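Local structure of intracellular serine protease (Bacillus licheniformis, 4ZOQ) at residues B[173-178]-B[273-278]; B[49-54]-B[107-112]; B[223-228]-B[279-284]; B[87-92]-B[248-253]; B[125-130]-B[160-165]. The protein is a lanthipeptide protease of the subtilase family that cuts peptide chains sequence-specifically, probably by the serine endopeptidase chemistry of that family. All blocks are in the same frame, centred on the assembly; numbering follows the deposited sequence.

Contact 1 of 5, residues B[173-178]-B[273-278]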
# COMPACT_ATOMS: atom_id res chain seq x y z
N ALA B 173 0.53 -5.85 6.15
CA ALA B 173 1.12 -6.22 7.43
C ALA B 173 2.34 -7.11 7.26
O ALA B 173 3.15 -7.23 8.15
CB ALA B 173 0.09 -6.90 8.30
N GLY B 174 2.47 -7.74 6.11
CA GLY B 174 3.62 -8.58 5.86
C GLY B 174 3.29 -10.05 5.89
O GLY B 174 2.32 -10.47 6.54
N ASN B 175 4.11 -10.84 5.19
CA ASN B 175 3.83 -12.24 4.93
C ASN B 175 4.76 -13.24 5.62
O ASN B 175 4.99 -14.34 5.10
CB ASN B 175 3.84 -12.53 3.41
CG ASN B 175 2.78 -11.75 2.64
OD1 ASN B 175 2.03 -10.96 3.22
ND2 ASN B 175 2.63 -12.07 1.36
N LYS B 176 5.33 -12.88 6.77
CA LYS B 176 6.25 -13.82 7.44
C LYS B 176 5.57 -14.80 8.40
O LYS B 176 6.25 -15.64 8.96
CB LYS B 176 7.33 -13.08 8.24
CG LYS B 176 8.53 -12.59 7.45
CD LYS B 176 9.58 -12.15 8.47
CE LYS B 176 10.97 -11.89 7.85
NZ LYS B 176 11.92 -11.39 8.92
N GLY B 177 4.27 -14.68 8.61
CA GLY B 177 3.56 -15.58 9.49
C GLY B 177 4.05 -15.49 10.92
O GLY B 177 3.91 -16.45 11.69
N VAL B 178 4.62 -14.34 11.29
CA VAL B 178 5.13 -14.13 12.65
C VAL B 178 4.25 -13.12 13.41
O VAL B 178 3.53 -12.31 12.79
CB VAL B 178 6.61 -13.60 12.66
CG1 VAL B 178 7.48 -14.46 11.76
CG2 VAL B 178 6.69 -12.19 12.15
N TYR B 273 -1.79 -14.39 -4.10
CA TYR B 273 -2.19 -14.24 -2.70
C TYR B 273 -1.28 -13.22 -2.00
O TYR B 273 -0.19 -12.94 -2.48
CB TYR B 273 -2.18 -15.60 -1.99
CG TYR B 273 -0.79 -16.14 -1.68
CD1 TYR B 273 -0.06 -15.67 -0.59
CD2 TYR B 273 -0.20 -17.11 -2.49
CE1 TYR B 273 1.23 -16.15 -0.31
CE2 TYR B 273 1.08 -17.61 -2.22
CZ TYR B 273 1.79 -17.12 -1.13
OH TYR B 273 3.05 -17.62 -0.84
N GLY B 274 -1.69 -12.74 -0.83
CA GLY B 274 -0.82 -11.92 0.00
C GLY B 274 -1.48 -10.71 0.65
O GLY B 274 -2.57 -10.22 0.20
N THR B 275 -0.85 -10.24 1.73
CA THR B 275 -1.28 -9.01 2.40
C THR B 275 -1.15 -7.83 1.43
O THR B 275 -1.86 -6.82 1.55
CB THR B 275 -0.48 -8.69 3.71
OG1 THR B 275 0.92 -8.67 3.43
CG2 THR B 275 -0.74 -9.71 4.82
N SER B 276 -0.28 -7.94 0.44
CA SER B 276 -0.17 -6.85 -0.52
C SER B 276 -1.43 -6.74 -1.37
O SER B 276 -1.66 -5.76 -2.05
CB SER B 276 1.05 -7.06 -1.42
OG SER B 276 0.84 -8.15 -2.31
N LEU B 277 -2.24 -7.78 -1.31
CA LEU B 277 -3.50 -7.83 -2.02
C LEU B 277 -4.66 -7.54 -1.07
O LEU B 277 -5.77 -7.27 -1.51
CB LEU B 277 -3.67 -9.19 -2.67
CG LEU B 277 -2.53 -9.56 -3.63
CD1 LEU B 277 -2.78 -10.94 -4.23
CD2 LEU B 277 -2.32 -8.49 -4.73
N ALA B 278 -4.39 -7.57 0.23
CA ALA B 278 -5.45 -7.28 1.18
C ALA B 278 -5.54 -5.81 1.41
O ALA B 278 -6.64 -5.26 1.38
CB ALA B 278 -5.22 -8.01 2.50
O HOH W 1 2.01 -9.77 -0.06

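Contact 2 of 5, residues B[49-54]-B[107-112]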
# COMPACT_ATOMS: atom_id res chain seq x y z
N LEU B 49 -0.78 4.85 -5.45
CA LEU B 49 -0.26 3.50 -5.51
C LEU B 49 1.25 3.50 -5.36
O LEU B 49 1.97 3.62 -6.35
CB LEU B 49 -0.63 2.88 -6.85
CG LEU B 49 -0.24 1.40 -6.97
CD1 LEU B 49 -1.33 0.51 -6.42
CD2 LEU B 49 0.11 1.03 -8.42
N ILE B 50 1.75 3.37 -4.13
CA ILE B 50 3.21 3.37 -3.91
C ILE B 50 3.71 1.94 -4.07
O ILE B 50 3.68 1.15 -3.14
CB ILE B 50 3.59 3.91 -2.52
CG1 ILE B 50 3.08 5.33 -2.36
CG2 ILE B 50 5.08 3.86 -2.31
CD1 ILE B 50 3.46 5.96 -1.14
N ASP B 51 4.22 1.63 -5.25
CA ASP B 51 4.44 0.24 -5.59
C ASP B 51 5.50 0.18 -6.68
O ASP B 51 6.39 1.03 -6.72
CB ASP B 51 3.13 -0.41 -6.07
CG ASP B 51 2.99 -1.87 -5.61
OD1 ASP B 51 3.83 -2.73 -5.99
OD2 ASP B 51 1.98 -2.19 -4.94
N SER B 52 5.40 -0.84 -7.54
CA SER B 52 6.41 -1.12 -8.56
C SER B 52 6.07 -0.54 -9.94
O SER B 52 6.53 -1.04 -10.97
CB SER B 52 6.64 -2.63 -8.69
OG SER B 52 5.55 -3.25 -9.33
N GLY B 53 5.23 0.49 -9.97
CA GLY B 53 4.82 1.08 -11.23
C GLY B 53 3.46 0.57 -11.62
O GLY B 53 2.71 0.07 -10.79
N LEU B 54 3.13 0.64 -12.89
CA LEU B 54 1.79 0.24 -13.28
C LEU B 54 1.73 0.00 -14.76
O LEU B 54 2.28 0.76 -15.55
CB LEU B 54 0.77 1.29 -12.85
CG LEU B 54 -0.72 1.09 -13.11
CD1 LEU B 54 -1.20 -0.24 -12.55
CD2 LEU B 54 -1.50 2.19 -12.48
N GLN B 107 6.05 4.91 -8.42
CA GLN B 107 6.96 3.77 -8.57
C GLN B 107 8.22 3.91 -7.73
O GLN B 107 9.11 4.70 -8.03
CB GLN B 107 7.34 3.57 -10.05
CG GLN B 107 8.28 2.39 -10.25
CD GLN B 107 8.37 1.96 -11.71
OE1 GLN B 107 7.81 2.61 -12.59
NE2 GLN B 107 9.01 0.84 -11.96
N VAL B 108 8.29 3.14 -6.66
CA VAL B 108 9.45 3.16 -5.77
C VAL B 108 10.10 1.80 -5.65
O VAL B 108 11.07 1.63 -4.92
CB VAL B 108 9.05 3.66 -4.38
CG1 VAL B 108 8.41 5.03 -4.48
CG2 VAL B 108 8.08 2.68 -3.72
N LEU B 109 9.56 0.83 -6.38
CA LEU B 109 10.09 -0.53 -6.38
C LEU B 109 10.36 -0.99 -7.80
O LEU B 109 9.72 -0.54 -8.77
CB LEU B 109 9.11 -1.52 -5.73
CG LEU B 109 8.56 -1.27 -4.32
CD1 LEU B 109 7.48 -2.31 -4.02
CD2 LEU B 109 9.68 -1.33 -3.30
N ASP B 110 11.38 -1.83 -7.93
CA ASP B 110 11.58 -2.64 -9.11
C ASP B 110 12.17 -3.97 -8.66
O ASP B 110 12.05 -4.31 -7.48
CB ASP B 110 12.43 -1.94 -10.17
CG ASP B 110 13.80 -1.50 -9.66
OD1 ASP B 110 14.22 -1.90 -8.55
OD2 ASP B 110 14.44 -0.74 -10.41
N GLU B 111 12.76 -4.71 -9.59
CA GLU B 111 13.40 -5.99 -9.27
C GLU B 111 14.26 -6.02 -7.99
O GLU B 111 14.05 -6.87 -7.12
CB GLU B 111 14.28 -6.41 -10.45
CG GLU B 111 15.46 -7.27 -10.00
CD GLU B 111 16.60 -7.29 -11.00
OE1 GLU B 111 16.52 -6.59 -12.03
OE2 GLU B 111 17.61 -7.97 -10.70
N LYS B 112 15.18 -5.06 -7.83
CA LYS B 112 16.18 -5.16 -6.77
C LYS B 112 15.53 -4.86 -5.43
O LYS B 112 16.03 -5.24 -4.35
CB LYS B 112 17.34 -4.20 -7.06
CG LYS B 112 18.16 -3.71 -5.89
CD LYS B 112 19.38 -4.62 -5.73
CE LYS B 112 20.25 -4.27 -4.55
NZ LYS B 112 19.44 -4.37 -3.31

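Contact 3 of 5, residues B[223-228]-B[279-284]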
# COMPACT_ATOMS: atom_id res chain seq x y z
N PHE B 223 -7.07 -4.13 10.40
CA PHE B 223 -8.08 -4.75 9.58
C PHE B 223 -7.50 -5.94 8.85
O PHE B 223 -6.30 -6.14 8.75
CB PHE B 223 -8.66 -3.81 8.55
CG PHE B 223 -9.34 -2.62 9.12
CD1 PHE B 223 -10.60 -2.74 9.69
CD2 PHE B 223 -8.75 -1.36 9.02
CE1 PHE B 223 -11.25 -1.64 10.18
CE2 PHE B 223 -9.39 -0.25 9.50
CZ PHE B 223 -10.65 -0.38 10.09
N THR B 224 -8.42 -6.67 8.26
CA THR B 224 -8.13 -7.81 7.46
C THR B 224 -8.92 -7.72 6.15
O THR B 224 -9.93 -7.00 6.07
CB THR B 224 -8.44 -9.06 8.34
OG1 THR B 224 -7.21 -9.65 8.80
CG2 THR B 224 -9.26 -10.03 7.67
N ALA B 225 -8.42 -8.36 5.09
CA ALA B 225 -9.19 -8.46 3.85
C ALA B 225 -8.85 -9.79 3.15
O ALA B 225 -7.80 -10.38 3.41
CB ALA B 225 -8.94 -7.26 2.95
N PRO B 226 -9.76 -10.28 2.30
CA PRO B 226 -9.49 -11.58 1.68
C PRO B 226 -8.34 -11.58 0.65
O PRO B 226 -8.51 -11.20 -0.51
CB PRO B 226 -10.83 -11.93 1.01
CG PRO B 226 -11.58 -10.65 0.88
CD PRO B 226 -11.15 -9.82 2.05
N GLY B 227 -7.17 -12.01 1.10
CA GLY B 227 -6.00 -12.14 0.25
C GLY B 227 -5.65 -13.59 -0.09
O GLY B 227 -4.64 -13.83 -0.74
N GLY B 228 -6.39 -14.57 0.45
CA GLY B 228 -6.25 -15.93 -0.02
C GLY B 228 -4.96 -16.62 0.33
O GLY B 228 -4.11 -16.06 1.04
N ALA B 279 -4.39 -5.17 1.63
CA ALA B 279 -4.37 -3.73 1.92
C ALA B 279 -5.12 -2.87 0.88
O ALA B 279 -5.88 -1.98 1.28
CB ALA B 279 -2.94 -3.25 2.10
N PRO B 280 -4.90 -3.09 -0.43
CA PRO B 280 -5.61 -2.26 -1.41
C PRO B 280 -7.14 -2.46 -1.45
O PRO B 280 -7.85 -1.53 -1.88
CB PRO B 280 -4.98 -2.66 -2.75
CG PRO B 280 -4.33 -3.97 -2.51
CD PRO B 280 -3.88 -3.93 -1.08
N GLN B 281 -7.62 -3.61 -0.98
CA GLN B 281 -9.05 -3.83 -0.88
C GLN B 281 -9.65 -2.88 0.14
O GLN B 281 -10.74 -2.36 -0.05
CB GLN B 281 -9.37 -5.28 -0.52
CG GLN B 281 -9.05 -6.25 -1.63
CD GLN B 281 -9.37 -7.68 -1.24
OE1 GLN B 281 -10.52 -7.99 -0.87
NE2 GLN B 281 -8.37 -8.56 -1.31
N VAL B 282 -8.94 -2.65 1.23
CA VAL B 282 -9.33 -1.69 2.23
C VAL B 282 -9.15 -0.25 1.70
O VAL B 282 -9.99 0.61 1.92
CB VAL B 282 -8.51 -1.89 3.54
CG1 VAL B 282 -8.98 -0.93 4.65
CG2 VAL B 282 -8.61 -3.33 3.99
N ALA B 283 -8.04 0.00 1.01
CA ALA B 283 -7.84 1.31 0.41
C ALA B 283 -8.97 1.60 -0.59
O ALA B 283 -9.56 2.70 -0.58
CB ALA B 283 -6.48 1.41 -0.25
N GLY B 284 -9.30 0.59 -1.41
CA GLY B 284 -10.39 0.69 -2.37
C GLY B 284 -11.71 0.96 -1.68
O GLY B 284 -12.49 1.82 -2.11

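Contact 4 of 5, residues B[87-92]-B[248-253]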
# COMPACT_ATOMS: atom_id res chain seq x y z
N GLY B 87 2.79 -3.90 -8.74
CA GLY B 87 1.94 -2.73 -8.60
C GLY B 87 0.63 -2.87 -9.34
O GLY B 87 -0.39 -2.33 -8.92
N THR B 88 0.67 -3.57 -10.47
CA THR B 88 -0.50 -3.89 -11.27
C THR B 88 -1.43 -4.85 -10.55
O THR B 88 -2.65 -4.75 -10.67
CB THR B 88 -0.10 -4.47 -12.63
OG1 THR B 88 0.69 -3.49 -13.31
CG2 THR B 88 -1.31 -4.79 -13.48
N GLN B 89 -0.87 -5.81 -9.82
CA GLN B 89 -1.73 -6.68 -9.04
C GLN B 89 -2.41 -5.87 -7.92
O GLN B 89 -3.63 -5.97 -7.72
CB GLN B 89 -0.92 -7.84 -8.46
CG GLN B 89 -0.28 -8.69 -9.55
CD GLN B 89 0.49 -9.87 -8.99
OE1 GLN B 89 1.56 -9.71 -8.40
NE2 GLN B 89 -0.06 -11.07 -9.16
N THR B 90 -1.64 -5.02 -7.24
CA THR B 90 -2.18 -4.17 -6.19
C THR B 90 -3.27 -3.24 -6.75
O THR B 90 -4.38 -3.15 -6.21
CB THR B 90 -1.06 -3.37 -5.52
OG1 THR B 90 -0.06 -4.27 -5.03
CG2 THR B 90 -1.59 -2.53 -4.37
N ALA B 91 -2.98 -2.61 -7.88
CA ALA B 91 -3.94 -1.71 -8.53
C ALA B 91 -5.31 -2.37 -8.80
O ALA B 91 -6.36 -1.76 -8.62
CB ALA B 91 -3.35 -1.19 -9.84
N GLY B 92 -5.29 -3.61 -9.27
CA GLY B 92 -6.51 -4.32 -9.56
C GLY B 92 -7.37 -4.50 -8.33
O GLY B 92 -8.60 -4.47 -8.42
N THR B 248 -5.85 -11.63 -9.85
CA THR B 248 -5.24 -10.31 -9.94
C THR B 248 -5.15 -9.85 -11.40
O THR B 248 -5.01 -10.66 -12.34
CB THR B 248 -3.80 -10.32 -9.37
OG1 THR B 248 -2.99 -11.25 -10.11
CG2 THR B 248 -3.80 -10.73 -7.92
N THR B 249 -5.17 -8.54 -11.59
CA THR B 249 -4.79 -8.00 -12.88
C THR B 249 -3.28 -8.07 -12.94
O THR B 249 -2.58 -7.72 -11.99
CB THR B 249 -5.30 -6.58 -13.10
OG1 THR B 249 -5.02 -5.80 -11.93
CG2 THR B 249 -6.80 -6.56 -13.33
N TYR B 250 -2.79 -8.54 -14.07
CA TYR B 250 -1.37 -8.78 -14.27
C TYR B 250 -1.01 -8.10 -15.60
O TYR B 250 -1.87 -8.02 -16.49
CB TYR B 250 -1.09 -10.28 -14.26
CG TYR B 250 0.34 -10.67 -13.97
CD1 TYR B 250 0.91 -10.40 -12.71
CD2 TYR B 250 1.10 -11.35 -14.91
CE1 TYR B 250 2.22 -10.76 -12.43
CE2 TYR B 250 2.41 -11.72 -14.64
CZ TYR B 250 2.96 -11.43 -13.40
OH TYR B 250 4.24 -11.80 -13.14
N PRO B 251 0.22 -7.54 -15.71
CA PRO B 251 0.58 -6.78 -16.92
C PRO B 251 0.27 -7.59 -18.19
O PRO B 251 0.73 -8.71 -18.35
CB PRO B 251 2.07 -6.54 -16.75
CG PRO B 251 2.30 -6.54 -15.27
CD PRO B 251 1.34 -7.59 -14.74
N LYS B 252 -0.54 -7.02 -19.06
CA LYS B 252 -1.12 -7.79 -20.14
C LYS B 252 -0.04 -8.31 -21.10
O LYS B 252 -0.20 -9.37 -21.71
CB LYS B 252 -2.14 -6.95 -20.90
CG LYS B 252 -1.61 -6.38 -22.18
CD LYS B 252 -2.45 -5.24 -22.73
CE LYS B 252 -2.16 -3.94 -22.01
NZ LYS B 252 -3.09 -2.91 -22.53
N GLY B 253 1.07 -7.60 -21.22
CA GLY B 253 2.11 -8.04 -22.13
C GLY B 253 3.14 -8.92 -21.46
O GLY B 253 4.20 -9.16 -22.02
O HOH W 2 -5.70 -7.38 -8.86

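Contact 5 of 5, residues B[125-130]-B[160-165]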
# COMPACT_ATOMS: atom_id res chain seq x y z
N ASP B 125 4.77 13.49 -1.53
CA ASP B 125 4.30 13.99 -2.82
C ASP B 125 2.83 13.68 -3.01
O ASP B 125 2.06 14.55 -3.40
CB ASP B 125 5.12 13.41 -3.98
CG ASP B 125 6.52 14.01 -4.06
OD1 ASP B 125 6.76 15.07 -3.45
OD2 ASP B 125 7.39 13.42 -4.74
N ALA B 126 2.45 12.44 -2.70
CA ALA B 126 1.08 11.98 -2.90
C ALA B 126 0.09 12.85 -2.11
O ALA B 126 -0.99 13.19 -2.61
CB ALA B 126 0.94 10.50 -2.50
N VAL B 127 0.49 13.22 -0.89
CA VAL B 127 -0.28 14.14 -0.05
C VAL B 127 -0.43 15.50 -0.73
O VAL B 127 -1.54 16.04 -0.87
CB VAL B 127 0.39 14.34 1.32
CG1 VAL B 127 -0.34 15.40 2.11
CG2 VAL B 127 0.40 13.04 2.11
N ASN B 128 0.70 16.07 -1.15
CA ASN B 128 0.72 17.40 -1.78
C ASN B 128 -0.03 17.43 -3.13
O ASN B 128 -0.48 18.49 -3.56
CB ASN B 128 2.17 17.87 -1.98
CG ASN B 128 2.89 18.16 -0.65
OD1 ASN B 128 2.28 18.33 0.41
ND2 ASN B 128 4.22 18.21 -0.72
N ASP B 129 -0.18 16.26 -3.76
CA ASP B 129 -0.89 16.11 -5.05
C ASP B 129 -2.39 15.87 -4.93
O ASP B 129 -3.04 15.51 -5.90
CB ASP B 129 -0.29 14.95 -5.85
CG ASP B 129 1.17 15.17 -6.18
OD1 ASP B 129 1.61 16.35 -6.18
OD2 ASP B 129 1.90 14.18 -6.40
N GLY B 130 -2.93 16.02 -3.74
CA GLY B 130 -4.35 15.94 -3.52
C GLY B 130 -4.95 14.55 -3.42
O GLY B 130 -6.16 14.42 -3.49
N ASN B 160 2.89 11.29 9.90
CA ASN B 160 2.28 12.44 10.55
C ASN B 160 1.79 13.47 9.51
O ASN B 160 0.71 14.06 9.63
CB ASN B 160 3.30 13.08 11.50
CG ASN B 160 3.60 12.21 12.75
OD1 ASN B 160 3.02 11.13 12.94
ND2 ASN B 160 4.49 12.69 13.59
N TYR B 161 2.58 13.65 8.46
CA TYR B 161 2.24 14.63 7.44
C TYR B 161 0.96 14.25 6.68
O TYR B 161 0.09 15.09 6.46
CB TYR B 161 3.41 14.80 6.49
CG TYR B 161 3.24 15.90 5.49
CD1 TYR B 161 3.27 17.24 5.88
CD2 TYR B 161 3.09 15.60 4.14
CE1 TYR B 161 3.13 18.26 4.93
CE2 TYR B 161 2.96 16.59 3.20
CZ TYR B 161 2.98 17.92 3.58
OH TYR B 161 2.84 18.88 2.60
N ALA B 162 0.82 12.97 6.34
CA ALA B 162 -0.40 12.50 5.67
C ALA B 162 -1.63 12.67 6.58
O ALA B 162 -2.68 13.15 6.13
CB ALA B 162 -0.25 11.05 5.27
N ALA B 163 -1.46 12.30 7.85
CA ALA B 163 -2.53 12.38 8.85
C ALA B 163 -2.97 13.83 9.06
O ALA B 163 -4.16 14.13 9.23
CB ALA B 163 -2.07 11.79 10.16
N LYS B 164 -1.98 14.71 9.05
CA LYS B 164 -2.23 16.12 9.26
C LYS B 164 -3.10 16.68 8.17
O LYS B 164 -3.96 17.54 8.42
CB LYS B 164 -0.91 16.89 9.29
CG LYS B 164 -1.10 18.33 9.66
CD LYS B 164 0.15 19.17 9.47
CE LYS B 164 -0.23 20.66 9.49
NZ LYS B 164 0.77 21.52 8.79
N HIS B 165 -2.96 16.12 6.97
CA HIS B 165 -3.73 16.58 5.83
C HIS B 165 -4.91 15.69 5.51
O HIS B 165 -5.46 15.75 4.41
CB HIS B 165 -2.84 16.72 4.60
CG HIS B 165 -1.88 17.87 4.68
ND1 HIS B 165 -0.65 17.79 5.31
CD2 HIS B 165 -1.99 19.15 4.25
CE1 HIS B 165 -0.04 18.96 5.23
NE2 HIS B 165 -0.84 19.81 4.60

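Contact 1 of 5, residues B[173-178]-B[273-278]
Gly174 and Thr275 approach with their CA atoms 6.0 Å apart, where the loop after strand 168-172 passes the first turn of helix 275-297. The Asn175 and Thr275 side chains lie alongside each other and point opposite ways. Thr275 OG1 sits between its backbone N and carbonyl carbon (chi1 54°) and from there donates to Asn175 OD1 at 2.6 Å, somewhat tilted from the amide plane. The same hydroxyl accepts the backbone N-H of Gly174, N to OG1 3.2 Å, while Thr275 N adds a weak bond to Asn175 OD1. With its oxygen gripped twice, once weakly, the Asn175 amide is restrained from turning about CB-CG, and its nitrogen is turned toward Gly274 CA, where a CB would be tight against ND2. An alanine at Thr275 would probably leave Asn175 OD1 without its main donor and Gly174 N without this acceptor, the amide freer to turn. Ser276 N, of the predicted nucleophile, and, weakly, Asn175 ND2 converge on one water oxygen, 3.0 Å from Ser276 N. This is consistent with the oxyanion hole of subtilases, whose donors would meet a substrate oxygen, Thr275 being the second-shell residue that positions the asparagine.

Contact 2 of 5, residues B[49-54]-B[107-112]
The side-chain amide of Gln107 lies over one face of the Ser52-Gly53 peptide, the two planes only about 14° apart. Gln107 CG comes within 3.6 Å of Gly53 N. The groups lie flat on each other, which leaves NE2 near Ser52 O at an angle too poor for a hydrogen bond. Gly53 suits this cover, since a CB there would run into Gln107 OE1 and, at this positive phi, into the preceding carbonyl oxygen as well. The carboxylate of Asp51 has Leu109 CD1 above its plane, 4.2 Å from OD1. Its polar ends are taken by others: OD1 by His86 ND1 and weakly by Ser52 N, OD2 by Thr90 OG1. Asp51 and Gln107 form a parallel bridge. Asp51 O then receives two consecutive N-H groups, Val108 N at 2.8 Å nearly in line with the carbonyl (175°) and Leu109 N at 3.2 Å from above the carbonyl plane, and Gln107 CA adds a CA-H contact to the same oxygen. Ser52 CA makes another such contact with Leu109 O, 3.4 Å away. Ile50 CG2 and Val108 CG2 touch at 3.5 Å. Asp51, the predicted acid of the charge relay system, thus ends strand 46-51 with its carbonyl doubly held. Strand 102-110 runs along one side of strand 46-51 and strand 133-136 along the other; Ile50 and Val108 pack on helix 116-128, while Asp51 and Ser52 meet helix 86-97, which carries His86.

Contact 3 of 5, residues B[223-228]-B[279-284]
Gln281 and Pro226 make the polar link between the helix and the end of the strand: Gln281 NE2 donates to Pro226 O at 2.8 Å along a nearly straight N-H line (170°). The acceptor lies in the plane of the Gln281 amide, but the nitrogen stands above the plane of the Pro226 carbonyl instead of on a lone pair. NE2 also donates to Leu277 O one turn earlier in the helix, and OE1 accepts from Gln29 NE2, so both ends of this buried amide are occupied. The proline ring is in van der Waals contact with the amide oxygen, Pro226 CG to Gln281 OE1 3.4 Å. Extended beyond CG, the glutamine chain reaches past Ala225 to the strand end. Among the nonpolar contacts, Ala225 CB rests 4.0 Å from Gln281 CB and 4.1 Å from Val282 CG2. Val282 CG1, anti to the backbone N (chi1 -176°), turns instead toward Phe223 and comes 4.4 Å from CD2, so the valine forks between two residues that point to the helix from alternate positions of the strand. The segment axes pass 7.6 Å apart at 103°, and the strand, outermost in the main sheet of this chain, runs across helix 275-297, which carries Ser276 in its first turn. A leucine in place of Gln281 would probably take this donor from Pro226 O and Leu277 O and this acceptor from Gln29 NE2, in a buried setting. The chemistry is a buried, mainly apolar interface of small side chains and one aromatic ring, in which one amide, bonded at both its nitrogen and its oxygen, satisfies a strand-end carbonyl.

Contact 4 of 5, residues B[87-92]-B[248-253]
Gln89 leaves helix 86-97 and runs extended past Thr248 and Thr249 and alongside Tyr250. Its CB lies 3.9 Å from Thr248 CB; CG passes Thr249 O at 3.5 Å and meets the edge of the Tyr250 ring in its plane; CD stands near Tyr250 CD1. At the tip NE2 donates to Thr248 OG1 at 3.1 Å, the acceptor lying close to the amide plane, and this hydroxyl itself donates to Ser270 O, its strongest partner. Amide and phenol ring run side by side with planes 68° apart. At the adjoining residues of the two segments, Thr249 OG1, placed between its backbone N and carbonyl carbon (chi1 46°), donates to Thr88 O at 2.9 Å. Gly92 N reaches the same oxygen from the opposite face of the carbonyl. Gly92 CA comes 3.2 Å from Thr249 OG1, and a CB there would clash. A water accepts from Thr249 N and donates to Gln89 O, 2.8 Å away. Thr88 CG2 packs near Pro251 N, while Thr88 OG1 is held by the Asp82 carboxylate and the backbone N of Asp55; Pro251 CD lies over one face of the Tyr250 ring, near its rim. Thus helix 86-97, which starts at the predicted catalytic His86, is fastened to strand 246-249 of the small antiparallel sheet whose other strand leads to Ser276, joining two parts of the subtilase fold that converge on its charge relay site.

Contact 5 of 5, residues B[125-130]-B[160-165]
Tyr161 with CG anti to its backbone N (chi1 -173°) and Asn128 with CG anti to its carbonyl carbon (chi1 -68°) send hydroxyl and amide oxygen toward each other across the ends of two helices. Tyr161 OH is modelled as donating to Asn128 OD1 at 2.3 Å, too short to be trusted, so the length is doubtful even if the pairing is plausible. OD1 lies at the ring edge, in plane, and amide and ring are perpendicular. Val127 fits among Tyr161, Ala162 and His165: CG1 sits 3.7 Å from Tyr161 CE2 and 3.8 Å from His165 CB, while CG2 meets Ala162 CB at 3.8 Å. The imidazole is fixed by its own helix end, His165 ND1 donating to Tyr161 O at 3.0 Å with the oxygen in the ring plane; His165 N reaches that oxygen from the other face of its carbonyl. ND1 also stands over one face of the Tyr161 ring, toward its rim. Helix 116-128 ends in a Schellman motif with Gly130 at positive phi. Glu60 of the other subunit bonds to Asn128 ND2 and packs on Tyr161. Val127 and Ala162 thus give the two helices a small buried apolar patch, bordered by polar groups of which Asn128 faces both a tyrosine of its own chain and an acid of the partner subunit.

In the fold
Contacts 1 to 4 are buried and contact 5 is only partly so, at an edge where another subunit arrives. Contacts 1 and 3 share helix 275-297 and touch directly, Gly274 N meeting Gly227 O. Contacts 2 and 4 are tied through helix 86-97, with Asp51 and Ser52 of one bonded to Thr90 and Gly87 of the other. Contacts 1 and 2 hold the predicted serine and aspartate of the charge relay system, with nearest atoms about 6 Å apart. Near that site hydroxyls, amides and backbone groups dominate; contact 3 is mainly apolar around one amide, and contact 5 joins an apolar centre to a polar rim.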